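Local structure of acidocalcisomal pyrophosphatase (Trypanosoma brucei brucei, 5C5V) at residues 180-184 with 185-189. The protein probably hydrolyses inorganic pyrophosphate to phosphate with the help of magnesium ions. Numbering follows the deposited sequence.
With 2PN (imidodiphosphoric acid), chain C.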
loop_
_atom_site.group_PDB
_atom_site.type_symbol
_atom_site.label_atom_id
_atom_site.label_comp_id
_atom_site.label_asym_id
_atom_site.label_seq_id
_atom_site.Cartn_x
_atom_site.Cartn_y
_atom_site.Cartn_z
ATOM N N ASP A 180 27.852 -16.937 14.158
ATOM C CA ASP A 180 28.347 -16.918 15.521
ATOM C C ASP A 180 28.487 -18.351 16.049
ATOM O O ASP A 180 27.768 -19.257 15.617
ATOM C CB ASP A 180 27.406 -16.091 16.398
ATOM C CG ASP A 180 27.996 -15.772 17.746
ATOM O OD1 ASP A 180 29.230 -15.913 17.920
ATOM O OD2 ASP A 180 27.220 -15.369 18.640
ATOM N N ILE A 181 29.437 -18.548 16.957
ATOM C CA ILE A 181 29.704 -19.851 17.559
ATOM C C ILE A 181 29.270 -19.862 19.028
ATOM O O ILE A 181 29.721 -19.028 19.827
ATOM C CB ILE A 181 31.214 -20.217 17.486
ATOM C CG1 ILE A 181 31.726 -20.190 16.035
ATOM C CG2 ILE A 181 31.473 -21.573 18.152
ATOM C CD1 ILE A 181 31.081 -21.230 15.135
ATOM N N LYS A 182 28.394 -20.790 19.394
ATOM C CA LYS A 182 27.986 -20.890 20.786
ATOM C C LYS A 182 28.072 -22.331 21.252
ATOM O O LYS A 182 27.515 -23.225 20.612
ATOM C CB LYS A 182 26.571 -20.342 20.992
ATOM C CG LYS A 182 26.149 -20.361 22.446
ATOM C CD LYS A 182 24.871 -19.579 22.700
ATOM C CE LYS A 182 24.452 -19.713 24.161
ATOM N NZ LYS A 182 25.578 -19.398 25.077
ATOM N N ASN A 183 28.775 -22.549 22.365
ATOM C CA ASN A 183 28.992 -23.899 22.889
ATOM C C ASN A 183 29.706 -24.781 21.878
ATOM O O ASN A 183 29.399 -25.970 21.760
ATOM C CB ASN A 183 27.666 -24.567 23.298
ATOM C CG ASN A 183 26.966 -23.834 24.422
ATOM O OD1 ASN A 183 27.619 -23.236 25.284
ATOM N ND2 ASN A 183 25.641 -23.905 24.447
ATOM N N GLY A 184 30.628 -24.193 21.125
ATOM C CA GLY A 184 31.440 -24.964 20.199
ATOM C C GLY A 184 30.827 -25.254 18.839
ATOM O O GLY A 184 31.549 -25.628 17.914
ATOM N N VAL A 185 29.508 -25.097 18.710
ATOM C CA VAL A 185 28.825 -25.320 17.432
ATOM C C VAL A 185 28.284 -24.015 16.834
ATOM O O VAL A 185 28.077 -23.036 17.557
ATOM C CB VAL A 185 27.657 -26.307 17.602
ATOM C CG1 VAL A 185 28.179 -27.640 18.092
ATOM C CG2 VAL A 185 26.633 -25.752 18.584
ATOM N N PRO A 186 28.046 -23.994 15.510
ATOM C CA PRO A 186 27.396 -22.824 14.900
ATOM C C PRO A 186 26.061 -22.500 15.595
ATOM O O PRO A 186 25.260 -23.403 15.818
ATOM C CB PRO A 186 27.189 -23.257 13.446
ATOM C CG PRO A 186 28.283 -24.250 13.205
ATOM C CD PRO A 186 28.440 -24.994 14.501
ATOM N N ARG A 187 25.849 -21.235 15.951
ATOM C CA ARG A 187 24.731 -20.846 16.809
ATOM C C ARG A 187 23.393 -20.667 16.080
ATOM O O ARG A 187 23.295 -19.951 15.081
ATOM C CB ARG A 187 25.096 -19.558 17.551
ATOM C CG ARG A 187 23.994 -18.923 18.378
ATOM C CD ARG A 187 24.463 -17.574 18.923
ATOM N NE ARG A 187 23.449 -16.881 19.713
ATOM C CZ ARG A 187 23.485 -15.583 20.013
ATOM N NH1 ARG A 187 24.473 -14.809 19.569
ATOM N NH2 ARG A 187 22.515 -15.047 20.747
ATOM N N PHE A 188 22.364 -21.333 16.596
ATOM C CA PHE A 188 20.986 -21.089 16.174
ATOM C C PHE A 188 20.205 -20.612 17.379
ATOM O O PHE A 188 20.430 -21.101 18.481
ATOM C CB PHE A 188 20.329 -22.345 15.597
ATOM C CG PHE A 188 20.968 -22.849 14.333
ATOM C CD1 PHE A 188 20.414 -22.548 13.096
ATOM C CD2 PHE A 188 22.119 -23.623 14.378
ATOM C CE1 PHE A 188 20.994 -23.004 11.935
ATOM C CE2 PHE A 188 22.697 -24.090 13.218
ATOM C CZ PHE A 188 22.134 -23.779 11.996
ATOM N N TYR A 189 19.305 -19.655 17.185
ATOM C CA TYR A 189 18.427 -19.249 18.271
ATOM C C TYR A 189 17.644 -20.445 18.790
ATOM O O TYR A 189 17.007 -21.162 18.020
ATOM C CB TYR A 189 17.443 -18.186 17.819
ATOM C CG TYR A 189 18.023 -16.833 17.572
ATOM C CD1 TYR A 189 18.954 -16.283 18.443
ATOM C CD2 TYR A 189 17.616 -16.083 16.478
ATOM C CE1 TYR A 189 19.464 -15.034 18.217
ATOM C CE2 TYR A 189 18.122 -14.834 16.244
ATOM C CZ TYR A 189 19.046 -14.313 17.111
ATOM O OH TYR A 189 19.545 -13.054 16.884
HETATM P P1 2PN C . 23.483 -11.291 20.672
HETATM O O1 2PN C . 24.784 -12.094 20.414
HETATM O O2 2PN C . 23.684 -10.437 21.954
HETATM O O3 2PN C . 22.287 -12.279 20.767
HETATM N N1 2PN C . 23.183 -10.336 19.380
HETATM P P2 2PN C . 24.060 -9.013 18.973
HETATM O O4 2PN C . 25.586 -9.371 18.863
HETATM O O5 2PN C . 23.874 -8.000 20.086
HETATM O O6 2PN C . 23.591 -8.476 17.694
#
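Arg187 leaves the backbone with CG anti to its N (chi1 174°) and runs extended to NE, while Asp180, its CG also swung opposite the backbone N (chi1 -167°), turns its carboxylate to the far end of that chain. There Asp180 OD2 takes Arg187 NH1 in a salt bridge of 3.0 Å, through the lone pair facing away from OD1. The carboxylate and guanidinium planes stand 69° apart, and Asp180 OD1 accepts a weak hydrogen bond from Ile181 N. The same guanidinium grips one phosphoryl group of imidodiphosphate with two nitrogens, P1 lying in its plane. Arg187 NH1 gives imidodiphosphate O1 a nearly straight hydrogen bond of 2.9 Å. Arg187 NH2 gives imidodiphosphate O3 another hydrogen bond, of 2.8 Å. NH1 thus bridges aspartate and ligand, which fixes the rotation of the group; NE is buried without a partner. Asp180 belongs to the interrupted strand 177-182 and Arg187 follows directly after strand 185-186; the two strands form a beta hairpin closed by a type I' turn from Lys182 to Val185, which places Arg187 in the imidodiphosphate pocket, where Tyr198, Tyr296 and Lys297 also hydrogen-bond the ligand. Lys182 N bonds Val185 O at 2.9 Å, whereas the return bond from Val185 N to Lys182 O is weak. Beyond the non-hydrogen-bonded pair Ile181-Pro186, Arg187 N reaches Asp180 O at 2.8 Å, tying the arginine's main chain to the residue that holds its tip. The aliphatic stem of Arg187 lies alongside Lys182, CB to CB 3.8 Å, and Glu167 of the neighbouring strand touches both Asp180 and Arg187.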